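Peptidase M16 inactive domain family protein (Pseudomonas fluorescens, PDB 3GWB) is of uncertain specific function but belongs to the M16 peptidase inactive-domain family and may have hydrolase activity. Local coordinates at residues M35-L40 with S98-S103; A200-L205 with D367-L372. All blocks are in the same frame, centred on the assembly; numbering follows the deposited sequence.

Interaction 1. Residues M35-L40 with S98-S103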
loop_
_atom_site.group_PDB
_atom_site.type_symbol
_atom_site.label_atom_id
_atom_site.label_comp_id
_atom_site.label_asym_id
_atom_site.label_seq_id
_atom_site.Cartn_x
_atom_site.Cartn_y
_atom_site.Cartn_z
HETATM N N MSE A 35 -17.274 10.800 14.616
HETATM C CA MSE A 35 -15.854 10.485 14.669
HETATM C C MSE A 35 -15.035 11.734 14.433
HETATM O O MSE A 35 -15.579 12.791 14.129
HETATM C CB MSE A 35 -15.509 9.421 13.621
HETATM C CG MSE A 35 -16.149 9.630 12.255
HETATM SE SE MSE A 35 -15.945 8.189 11.134
HETATM C CE MSE A 35 -15.974 6.822 12.326
ATOM N N PHE A 36 -13.723 11.621 14.576
ATOM C CA PHE A 36 -12.872 12.777 14.355
ATOM C C PHE A 36 -11.470 12.331 13.989
ATOM O O PHE A 36 -11.093 11.171 14.210
ATOM C CB PHE A 36 -12.839 13.671 15.604
ATOM C CG PHE A 36 -12.062 13.087 16.750
ATOM C CD1 PHE A 36 -10.697 13.320 16.872
ATOM C CD2 PHE A 36 -12.692 12.291 17.697
ATOM C CE1 PHE A 36 -9.966 12.761 17.921
ATOM C CE2 PHE A 36 -11.973 11.722 18.752
ATOM C CZ PHE A 36 -10.607 11.962 18.865
ATOM N N ASP A 37 -10.715 13.261 13.417
ATOM C CA ASP A 37 -9.346 13.009 13.009
ATOM C C ASP A 37 -8.420 13.960 13.745
ATOM O O ASP A 37 -8.660 15.168 13.776
ATOM C CB ASP A 37 -9.183 13.229 11.507
ATOM C CG ASP A 37 -9.864 12.156 10.685
ATOM O OD1 ASP A 37 -9.722 12.174 9.446
ATOM O OD2 ASP A 37 -10.542 11.296 11.279
ATOM N N LEU A 38 -7.382 13.393 14.352
ATOM C CA LEU A 38 -6.366 14.156 15.066
ATOM C C LEU A 38 -5.066 13.918 14.308
ATOM O O LEU A 38 -4.686 12.774 14.055
ATOM C CB LEU A 38 -6.232 13.663 16.510
ATOM C CG LEU A 38 -5.061 14.187 17.349
ATOM C CD1 LEU A 38 -5.147 15.700 17.473
ATOM C CD2 LEU A 38 -5.095 13.534 18.734
ATOM N N ARG A 39 -4.384 14.993 13.942
ATOM C CA ARG A 39 -3.140 14.868 13.204
ATOM C C ARG A 39 -2.086 15.760 13.843
ATOM O O ARG A 39 -2.342 16.926 14.145
ATOM C CB ARG A 39 -3.377 15.264 11.742
ATOM C CG ARG A 39 -2.227 14.989 10.779
ATOM C CD ARG A 39 -2.646 15.387 9.365
ATOM N NE ARG A 39 -1.589 15.226 8.365
ATOM C CZ ARG A 39 -1.213 14.063 7.843
ATOM N NH1 ARG A 39 -1.804 12.937 8.220
ATOM N NH2 ARG A 39 -0.248 14.031 6.930
ATOM N N LEU A 40 -0.912 15.187 14.076
ATOM C CA LEU A 40 0.205 15.911 14.674
ATOM C C LEU A 40 1.305 16.013 13.635
ATOM O O LEU A 40 1.758 15.010 13.085
ATOM C CB LEU A 40 0.731 15.175 15.911
ATOM C CG LEU A 40 0.037 15.376 17.264
ATOM C CD1 LEU A 40 -1.474 15.277 17.127
ATOM C CD2 LEU A 40 0.566 14.336 18.246
ATOM N N SER A 98 -0.883 10.272 13.485
ATOM C CA SER A 98 -2.305 10.561 13.376
ATOM C C SER A 98 -3.192 9.518 14.035
ATOM O O SER A 98 -2.795 8.366 14.227
ATOM C CB SER A 98 -2.706 10.694 11.900
ATOM O OG SER A 98 -2.490 9.487 11.182
ATOM N N LEU A 99 -4.406 9.938 14.368
ATOM C CA LEU A 99 -5.385 9.070 15.001
ATOM C C LEU A 99 -6.787 9.380 14.497
ATOM O O LEU A 99 -7.215 10.533 14.505
ATOM C CB LEU A 99 -5.369 9.268 16.516
ATOM C CG LEU A 99 -6.410 8.472 17.308
ATOM C CD1 LEU A 99 -5.912 7.050 17.492
ATOM C CD2 LEU A 99 -6.635 9.113 18.666
ATOM N N ARG A 100 -7.490 8.357 14.032
ATOM C CA ARG A 100 -8.870 8.537 13.613
ATOM C C ARG A 100 -9.591 7.745 14.693
ATOM O O ARG A 100 -9.208 6.615 14.989
ATOM C CB ARG A 100 -9.130 7.943 12.228
ATOM C CG ARG A 100 -10.602 7.991 11.837
ATOM C CD ARG A 100 -10.844 7.989 10.319
ATOM N NE ARG A 100 -10.294 6.818 9.632
ATOM C CZ ARG A 100 -9.029 6.703 9.234
ATOM N NH1 ARG A 100 -8.166 7.690 9.449
ATOM N NH2 ARG A 100 -8.624 5.599 8.614
ATOM N N SER A 101 -10.617 8.334 15.294
ATOM C CA SER A 101 -11.319 7.665 16.380
ATOM C C SER A 101 -12.800 8.010 16.453
ATOM O O SER A 101 -13.225 9.073 15.996
ATOM C CB SER A 101 -10.636 8.038 17.706
ATOM O OG SER A 101 -11.403 7.685 18.844
ATOM N N LEU A 102 -13.585 7.093 17.012
ATOM C CA LEU A 102 -15.001 7.343 17.199
ATOM C C LEU A 102 -15.006 8.499 18.198
ATOM O O LEU A 102 -14.099 8.602 19.028
ATOM C CB LEU A 102 -15.684 6.116 17.803
ATOM C CG LEU A 102 -15.865 4.933 16.846
ATOM C CD1 LEU A 102 -16.367 3.717 17.606
ATOM C CD2 LEU A 102 -16.851 5.317 15.750
ATOM N N SER A 103 -16.018 9.360 18.120
ATOM C CA SER A 103 -16.100 10.523 19.000
ATOM C C SER A 103 -16.674 10.248 20.388
ATOM O O SER A 103 -16.458 11.035 21.311
ATOM C CB SER A 103 -16.903 11.639 18.318
ATOM O OG SER A 103 -18.233 11.235 18.047
#
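Phe36 and Ser101 form a hydrogen-bonded pair of two antiparallel strands. Phe36 N donates to Ser101 O at 3.0 Å, and Ser101 N returns a bond to Phe36 O. Leu38 and Leu99 repeat this double link, with a straighter bond from Leu38 N to Leu99 O (172° at the hydrogen). The tight side is the face that carries Phe36, Leu38, Leu99 and Ser101. There the Phe36 ring leans over the neighbouring strand: CG sits between the backbone N and the carbonyl carbon (chi1 72°). Its CZ comes 4.1 Å from Ser101 CB, and its CE2 3.8 Å from Leu102 O. Ser103 CA lies at the ring edge. Leu201 and Leu205 also pack on the ring. An alanine here would probably leave a gap beside Ser101 and Leu201, since every ring contact would go. Leu112 of helix 105-120 covers both Leu38 and Leu99. The other face is looser. Asp37 and Arg100 run alongside each other in the same direction, yet no salt bridge joins them. Asp37 OD2 instead touches the aliphatic stem, 3.4 Å from Arg100 CG, and stays 4.7 Å from Arg100 NH1. Asp37 is buried beneath helix 365-377, whereas Arg100 is exposed. At the strand end, the CE of selenomethionine Met35 meets Leu102 CD2 at 3.8 Å, and Leu102 of the second subunit packs on Met35. Alternating hydrogen-bonded and non-hydrogen-bonded pairs are typical of an antiparallel ladder, here in the six-stranded mixed sheet of an M16-type alpha+beta domain.

Interaction 2. Residues A200-L205 with D367-L372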
loop_
_atom_site.group_PDB
_atom_site.type_symbol
_atom_site.label_atom_id
_atom_site.label_comp_id
_atom_site.label_asym_id
_atom_site.label_seq_id
_atom_site.Cartn_x
_atom_site.Cartn_y
_atom_site.Cartn_z
ATOM N N ALA A 200 -3.652 19.381 14.610
ATOM C CA ALA A 200 -4.821 19.612 13.769
ATOM C C ALA A 200 -5.931 18.646 14.159
ATOM O O ALA A 200 -5.694 17.453 14.309
ATOM C CB ALA A 200 -4.445 19.425 12.298
ATOM N N LEU A 201 -7.139 19.169 14.320
ATOM C CA LEU A 201 -8.294 18.369 14.731
ATOM C C LEU A 201 -9.523 18.664 13.895
ATOM O O LEU A 201 -9.872 19.820 13.692
ATOM C CB LEU A 201 -8.641 18.671 16.194
ATOM C CG LEU A 201 -8.019 17.887 17.344
ATOM C CD1 LEU A 201 -8.361 18.579 18.666
ATOM C CD2 LEU A 201 -8.558 16.449 17.329
ATOM N N VAL A 202 -10.199 17.615 13.430
ATOM C CA VAL A 202 -11.411 17.788 12.647
ATOM C C VAL A 202 -12.436 16.708 12.976
ATOM O O VAL A 202 -12.125 15.509 12.932
ATOM C CB VAL A 202 -11.136 17.718 11.131
ATOM C CG1 VAL A 202 -12.425 17.936 10.380
ATOM C CG2 VAL A 202 -10.097 18.754 10.719
ATOM N N GLY A 203 -13.658 17.116 13.298
ATOM C CA GLY A 203 -14.672 16.119 13.586
ATOM C C GLY A 203 -15.799 16.483 14.521
ATOM O O GLY A 203 -16.077 17.651 14.787
ATOM N N ASP A 204 -16.448 15.442 15.027
ATOM C CA ASP A 204 -17.585 15.570 15.923
ATOM C C ASP A 204 -17.156 15.955 17.334
ATOM O O ASP A 204 -17.270 15.168 18.274
ATOM C CB ASP A 204 -18.357 14.244 15.927
ATOM C CG ASP A 204 -19.606 14.296 16.773
ATOM O OD1 ASP A 204 -20.230 15.378 16.837
ATOM O OD2 ASP A 204 -19.968 13.251 17.358
ATOM N N LEU A 205 -16.672 17.183 17.478
ATOM C CA LEU A 205 -16.210 17.677 18.771
ATOM C C LEU A 205 -16.607 19.135 18.925
ATOM O O LEU A 205 -16.737 19.853 17.936
ATOM C CB LEU A 205 -14.683 17.594 18.852
ATOM C CG LEU A 205 -13.938 16.266 18.681
ATOM C CD1 LEU A 205 -12.448 16.542 18.418
ATOM C CD2 LEU A 205 -14.128 15.417 19.927
ATOM N N ASP A 367 -9.396 14.794 4.727
ATOM C CA ASP A 367 -8.880 15.752 3.759
ATOM C C ASP A 367 -8.670 17.106 4.427
ATOM O O ASP A 367 -7.647 17.750 4.229
ATOM C CB ASP A 367 -9.833 15.899 2.573
ATOM C CG ASP A 367 -9.779 14.709 1.629
ATOM O OD1 ASP A 367 -8.659 14.322 1.222
ATOM O OD2 ASP A 367 -10.855 14.169 1.286
ATOM N N ILE A 368 -9.643 17.527 5.224
ATOM C CA ILE A 368 -9.551 18.812 5.919
ATOM C C ILE A 368 -8.384 18.816 6.901
ATOM O O ILE A 368 -7.557 19.726 6.887
ATOM C CB ILE A 368 -10.861 19.134 6.680
ATOM C CG1 ILE A 368 -12.033 19.190 5.698
ATOM C CG2 ILE A 368 -10.739 20.472 7.405
ATOM C CD1 ILE A 368 -11.879 20.246 4.617
ATOM N N VAL A 369 -8.302 17.791 7.745
ATOM C CA VAL A 369 -7.229 17.721 8.731
ATOM C C VAL A 369 -5.851 17.776 8.052
ATOM O O VAL A 369 -4.900 18.342 8.600
ATOM C CB VAL A 369 -7.358 16.441 9.604
ATOM C CG1 VAL A 369 -6.757 15.224 8.878
ATOM C CG2 VAL A 369 -6.685 16.679 10.954
ATOM N N GLY A 370 -5.748 17.203 6.855
ATOM C CA GLY A 370 -4.483 17.244 6.131
ATOM C C GLY A 370 -4.095 18.673 5.766
ATOM O O GLY A 370 -2.940 19.077 5.910
ATOM N N GLN A 371 -5.067 19.446 5.291
ATOM C CA GLN A 371 -4.831 20.834 4.908
ATOM C C GLN A 371 -4.538 21.705 6.121
ATOM O O GLN A 371 -3.679 22.587 6.060
ATOM C CB GLN A 371 -6.041 21.395 4.156
ATOM C CG GLN A 371 -6.349 20.675 2.850
ATOM C CD GLN A 371 -5.195 20.734 1.866
ATOM O OE1 GLN A 371 -4.710 21.815 1.521
ATOM N NE2 GLN A 371 -4.751 19.569 1.402
ATOM N N LEU A 372 -5.251 21.457 7.220
ATOM C CA LEU A 372 -5.043 22.225 8.449
ATOM C C LEU A 372 -3.620 22.043 8.957
ATOM O O LEU A 372 -2.988 22.991 9.438
ATOM C CB LEU A 372 -6.020 21.780 9.539
ATOM C CG LEU A 372 -7.493 22.161 9.393
ATOM C CD1 LEU A 372 -8.213 21.872 10.719
ATOM C CD2 LEU A 372 -7.615 23.646 9.056
#
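Val369 CG2 lies over one face of the flat Ala200-Leu201 peptide group, 3.6 Å from Ala200 O. At the edges of that peptide, Ala200 O bonds to Arg39 N on one neighbouring strand, and Leu201 N faces strand 24-29 on the other. On the helix side, Val202 CG2 sits over a face of the Ile368-Val369 peptide, 3.6 Å from Val369 N. This is helix-on-sheet packing, with helix 365-377 laid against the mixed sheet of an M16-type domain. The strand and helix segments run nearly antiparallel, at 159°, and their axes come within 7.5 Å. Ala200 and Val202, two residues apart on the strand, both point at the helix. Leu201 between them points away and packs on Ala210 and Ile213 of helix 207-220. The sheet is thus covered by helices on both faces. On the helix, Ile368, Val369 and Leu372 line the contact. Ala200 CB rests between two of them, 3.8 Å from Val369 CG2 and 4.0 Å from Leu372 CB. Small size at Ala200 goes with the close approach of the Leu372 stem. Val202 CG2 reaches all three helix residues, and CG1 also comes near Ile368 CB. With CG1 anti to the backbone N (chi1 -179°), CG2 is the branch turned to the Val369 backbone. Val202 and Ile368 cross at about a right angle, CG2 to CG2 at 3.8 Å. Ile368 and Leu372 also reach Val28 on the next strand, so the helix spans more than one strand. The far end of Leu372 closes the group, its CD1 3.6 Å from Val202 CG2.

From the N terminus, strand 35-42 comes first. The chain then runs through helices 55-62 and 72-80 and strand 85-90 before interaction 1 closes that loop at strand 95-102. Interaction 2 opens later, at strand 197-203, and closes a longer loop at helix 365-377. That loop contains four strands of the second sheet, so the helix returns from there to the first sheet. The two contacts follow in series and neither nest nor cross. They meet because strands 35-42 and 197-203 are neighbours: Asp37 N lies 2.7 Å from Val202 O, a probable hydrogen bond. Ser103 OG and Asp204 OD2 also pair, joining the two strand ends.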